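PDB 4QAS: CT263, which probably acts as an MTAN-like nucleosidase that hydrolyses a futalosine-type nucleoside in the chlamydial futalosine pathway to menaquinone. Local coordinates for residues Y91-V96 / L137-M142; S159-S164 / A188-P193. The protein carries 1 engineered substitution. All coordinates share one frame; numbering follows the deposited sequence.

Contact 1 of 2, residues Y91-V96 / L137-M142; sequences YTITSV and LQLVDM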
# COMPACT_ATOMS: atom_id res chain seq x y z
N TYR A 91 -6.81 -14.81 0.90
CA TYR A 91 -6.50 -16.00 0.13
C TYR A 91 -6.39 -15.64 -1.33
O TYR A 91 -6.95 -14.65 -1.80
CB TYR A 91 -7.62 -17.03 0.27
CG TYR A 91 -7.79 -17.59 1.64
CD1 TYR A 91 -8.60 -16.98 2.59
CD2 TYR A 91 -7.15 -18.77 2.00
CE1 TYR A 91 -8.77 -17.53 3.83
CE2 TYR A 91 -7.32 -19.33 3.25
CZ TYR A 91 -8.13 -18.70 4.18
OH TYR A 91 -8.34 -19.21 5.45
N THR A 92 -5.66 -16.49 -2.05
CA THR A 92 -5.74 -16.53 -3.49
C THR A 92 -6.53 -17.75 -3.92
O THR A 92 -6.53 -18.77 -3.24
CB THR A 92 -4.34 -16.49 -4.14
OG1 THR A 92 -4.52 -16.30 -5.56
CG2 THR A 92 -3.51 -17.71 -3.84
N ILE A 93 -7.24 -17.64 -5.02
CA ILE A 93 -8.19 -18.66 -5.46
C ILE A 93 -7.57 -19.57 -6.52
O ILE A 93 -6.90 -19.11 -7.46
CB ILE A 93 -9.46 -17.98 -5.98
CG1 ILE A 93 -10.03 -17.06 -4.91
CG2 ILE A 93 -10.46 -19.00 -6.47
CD1 ILE A 93 -10.31 -17.74 -3.55
N THR A 94 -7.80 -20.88 -6.38
CA THR A 94 -7.32 -21.84 -7.36
C THR A 94 -8.37 -22.13 -8.41
O THR A 94 -8.04 -22.26 -9.59
CB THR A 94 -6.91 -23.13 -6.64
OG1 THR A 94 -8.01 -23.62 -5.86
CG2 THR A 94 -5.74 -22.86 -5.71
N SER A 95 -9.62 -22.27 -8.00
CA SER A 95 -10.72 -22.43 -8.95
C SER A 95 -11.95 -21.77 -8.36
O SER A 95 -12.10 -21.64 -7.14
CB SER A 95 -10.98 -23.90 -9.30
OG SER A 95 -11.62 -24.54 -8.22
N VAL A 96 -12.82 -21.32 -9.26
CA VAL A 96 -14.07 -20.69 -8.90
C VAL A 96 -15.21 -21.44 -9.59
O VAL A 96 -15.12 -21.76 -10.79
CB VAL A 96 -14.05 -19.19 -9.25
CG1 VAL A 96 -13.76 -18.95 -10.73
CG2 VAL A 96 -15.33 -18.54 -8.79
N LEU A 137 -18.13 -26.27 0.83
CA LEU A 137 -17.84 -24.91 0.42
C LEU A 137 -16.73 -24.34 1.29
O LEU A 137 -16.56 -24.73 2.45
CB LEU A 137 -19.08 -24.01 0.51
CG LEU A 137 -20.30 -24.43 -0.31
CD1 LEU A 137 -21.41 -23.39 -0.17
CD2 LEU A 137 -19.94 -24.63 -1.78
N GLN A 138 -15.96 -23.43 0.70
CA GLN A 138 -14.92 -22.73 1.42
C GLN A 138 -15.31 -21.26 1.44
O GLN A 138 -16.05 -20.81 2.33
CB GLN A 138 -13.52 -22.99 0.81
CG GLN A 138 -13.03 -24.42 1.07
CD GLN A 138 -11.68 -24.77 0.44
OE1 GLN A 138 -10.92 -23.92 -0.01
NE2 GLN A 138 -11.38 -26.06 0.42
N LEU A 139 -14.81 -20.47 0.51
CA LEU A 139 -15.18 -19.08 0.37
C LEU A 139 -16.33 -18.92 -0.63
O LEU A 139 -16.43 -19.67 -1.60
CB LEU A 139 -13.97 -18.26 -0.10
CG LEU A 139 -12.79 -18.27 0.86
CD1 LEU A 139 -11.62 -17.52 0.22
CD2 LEU A 139 -13.21 -17.58 2.17
N VAL A 140 -17.18 -17.93 -0.38
CA VAL A 140 -18.37 -17.72 -1.18
C VAL A 140 -18.49 -16.24 -1.48
O VAL A 140 -18.48 -15.41 -0.56
CB VAL A 140 -19.64 -18.20 -0.46
CG1 VAL A 140 -20.86 -17.97 -1.37
CG2 VAL A 140 -19.51 -19.65 -0.07
N ASP A 141 -18.64 -15.88 -2.75
CA ASP A 141 -18.80 -14.49 -3.14
C ASP A 141 -19.96 -14.43 -4.13
O ASP A 141 -20.74 -15.37 -4.29
CB ASP A 141 -17.51 -13.88 -3.72
CG ASP A 141 -17.21 -14.34 -5.15
OD1 ASP A 141 -17.78 -15.36 -5.60
OD2 ASP A 141 -16.39 -13.67 -5.84
N MET A 142 -20.05 -13.32 -4.86
CA MET A 142 -21.04 -13.17 -5.91
C MET A 142 -20.45 -13.08 -7.31
O MET A 142 -21.00 -13.67 -8.24
CB MET A 142 -21.90 -11.93 -5.64
CG MET A 142 -22.72 -12.04 -4.35
SD MET A 142 -23.65 -10.55 -3.92
CE MET A 142 -24.47 -10.21 -5.48
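Leu139 meets Tyr91 and Ile93 through a single methyl, CD1. That methyl approaches the phenol near its root, on a line that is oblique to the ring plane: Leu139 CD1 is 3.9 Å from Tyr91 CD1 and 4.0 Å from Tyr91 CB. Leu139 is stretched to full length beyond its first bend (chi2 175°), which carries CD1 across to strand 90-99. Ile93, two residues on from Tyr91, meets the same methyl with the end of its ethyl arm, whose bend (chi2 -55°) turns Ile93 CD1 to within 4.0 Å of Leu139 CD1. The leucine methyl therefore rests on both partners.

The backbones stay apart, with CA of Ile93 and CA of Leu139 9.1 Å from each other, because strand 119-124 runs between the two and pairs with both. Strand pairing closes a circuit, from 71-80 through 158-167, 90-99, 119-124 and 139-141 back to 71-80, and the contact lies inside this barrel-like closure, where Lys162 touches both Ile93 and Leu139. With no hydrogen bond across it, the contact has no directional bond to set its geometry: the pairing of the strands fixes the spacing, and three buried side chains fill it, held by dispersion and the exclusion of water.

Contact 2 of 2, residues S159-S164 / A188-P193; sequences SMIKVS and AEAIFP
Lys162 NZ is gripped by two groups, a salt bridge to Asp141 OD2 and a hydrogen bond to Asn74 OD1; the carboxylate probably balances its buried charge, while the amide oxygen takes a further N-H. That lysine projects from one face of strand 158-167; Ile161, next to it, projects from the other and makes the whole contact with residues 188-193. Its two branches divide the work. Ile161 CG2 abuts the methyl of Ala190, 4.0 Å from Ala190 CB. The longer arm is extended (chi2 167°) and reaches past Ala190 to the next residue, where Ile161 CD1 lies 3.8 Å from Ile191 CG1. On the way it also brushes the alanine, Ile161 CD1 to Ala190 CB being 4.1 Å, so the small methyl sits against both branches. The isoleucines cross at an angle, end methyl against methylene.

A methyl at 190 lets the backbones come close, with CA of Ile161 and CA of Ala190 7.6 Å apart. Leu187 and Ile194 of the same helix also touch Ile161. Phe192 meets Phe192 of the second subunit edge-to-face, so this helix lies between the sheet and the dimer partner. A helix packed on the outside of the central sheet is as in the alpha/beta fold of MTAN-family nucleosidases. Adjacent residues thus serve opposite chemistries: Lys162 holds its salt bridge on one side, and Ile161 meets the helix by dispersion and the exclusion of water.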
# COMPACT_ATOMS: atom_id res chain seq x y z
N SER A 159 -6.49 -13.53 -11.91
CA SER A 159 -6.18 -13.96 -10.56
C SER A 159 -7.19 -13.34 -9.61
O SER A 159 -7.83 -12.35 -9.94
CB SER A 159 -4.77 -13.54 -10.14
OG SER A 159 -3.79 -14.11 -10.94
N MET A 160 -7.35 -13.96 -8.45
CA MET A 160 -8.31 -13.52 -7.46
C MET A 160 -7.69 -13.48 -6.09
O MET A 160 -6.96 -14.38 -5.71
CB MET A 160 -9.45 -14.50 -7.37
CG MET A 160 -10.50 -14.27 -8.36
SD MET A 160 -11.80 -15.45 -8.20
CE MET A 160 -12.54 -15.32 -9.81
N ILE A 161 -7.99 -12.41 -5.39
CA ILE A 161 -7.67 -12.22 -3.98
C ILE A 161 -9.01 -12.10 -3.27
O ILE A 161 -9.82 -11.23 -3.62
CB ILE A 161 -6.87 -10.94 -3.74
CG1 ILE A 161 -5.56 -10.97 -4.51
CG2 ILE A 161 -6.61 -10.75 -2.26
CD1 ILE A 161 -4.84 -9.62 -4.59
N LYS A 162 -9.25 -12.95 -2.28
CA LYS A 162 -10.48 -12.89 -1.51
C LYS A 162 -10.13 -12.87 -0.04
O LYS A 162 -9.39 -13.72 0.43
CB LYS A 162 -11.41 -14.05 -1.84
CG LYS A 162 -11.86 -14.06 -3.30
CD LYS A 162 -12.95 -13.04 -3.63
CE LYS A 162 -13.01 -12.72 -5.13
NZ LYS A 162 -14.23 -12.00 -5.52
N VAL A 163 -10.70 -11.91 0.68
CA VAL A 163 -10.52 -11.81 2.13
C VAL A 163 -11.80 -12.29 2.80
O VAL A 163 -12.89 -11.90 2.41
CB VAL A 163 -10.14 -10.39 2.57
CG1 VAL A 163 -11.19 -9.38 2.25
CG2 VAL A 163 -9.81 -10.36 4.06
N SER A 164 -11.64 -13.19 3.77
CA SER A 164 -12.80 -13.73 4.49
C SER A 164 -13.46 -12.64 5.33
O SER A 164 -12.83 -12.04 6.22
CB SER A 164 -12.36 -14.90 5.34
OG SER A 164 -11.23 -14.56 6.09
N ALA A 188 -5.89 -4.19 -0.18
CA ALA A 188 -4.86 -3.26 -0.63
C ALA A 188 -3.48 -3.79 -0.29
O ALA A 188 -2.55 -3.70 -1.10
CB ALA A 188 -5.09 -1.88 -0.01
N GLU A 189 -3.35 -4.35 0.92
CA GLU A 189 -2.07 -4.88 1.34
C GLU A 189 -1.63 -6.06 0.49
O GLU A 189 -0.43 -6.27 0.28
CB GLU A 189 -2.14 -5.21 2.83
CG GLU A 189 -2.26 -3.93 3.65
CD GLU A 189 -2.56 -4.15 5.11
OE1 GLU A 189 -2.74 -5.32 5.53
OE2 GLU A 189 -2.64 -3.13 5.84
N ALA A 190 -2.58 -6.85 -0.00
CA ALA A 190 -2.23 -7.97 -0.86
C ALA A 190 -1.95 -7.53 -2.29
O ALA A 190 -1.12 -8.16 -2.98
CB ALA A 190 -3.36 -8.99 -0.86
N ILE A 191 -2.62 -6.47 -2.77
CA ILE A 191 -2.41 -6.01 -4.15
C ILE A 191 -1.02 -5.41 -4.32
O ILE A 191 -0.38 -5.58 -5.36
CB ILE A 191 -3.53 -5.03 -4.53
CG1 ILE A 191 -4.82 -5.83 -4.75
CG2 ILE A 191 -3.13 -4.21 -5.78
CD1 ILE A 191 -6.06 -5.01 -4.88
N PHE A 192 -0.54 -4.68 -3.31
CA PHE A 192 0.69 -3.93 -3.52
C PHE A 192 1.86 -4.79 -3.98
O PHE A 192 2.54 -4.39 -4.94
CB PHE A 192 1.06 -3.10 -2.30
CG PHE A 192 2.29 -2.33 -2.52
CD1 PHE A 192 2.26 -1.17 -3.27
CD2 PHE A 192 3.50 -2.81 -2.09
CE1 PHE A 192 3.43 -0.47 -3.53
CE2 PHE A 192 4.66 -2.13 -2.34
CZ PHE A 192 4.62 -0.96 -3.06
N PRO A 193 2.21 -5.91 -3.34
CA PRO A 193 3.40 -6.64 -3.81
C PRO A 193 3.24 -7.21 -5.20
O PRO A 193 4.25 -7.41 -5.90
CB PRO A 193 3.60 -7.73 -2.74
CG PRO A 193 2.30 -7.86 -2.05
CD PRO A 193 1.67 -6.48 -2.09

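Overall arrangement
After the strands up to 71-80, the chain runs through 90-99 and comes back against it at 139-141, so contact 1 closes a helix-free loop of 40 residues that includes strands 106-110 and 119-124. After helix 144-153 it enters strand 158-167, and contact 2 closes a shorter, largely helical loop when helix 180-197 comes back over that strand. The two loops follow in series, neither nested nor crossed, with contact centres about 13 Å apart. Strand 158-167 joins them: it pairs antiparallel with 90-99, and Ile93 packs on Met160. Contact 1 lies inside the curled sheet, and contact 2 sets helix 180-197 on its outside.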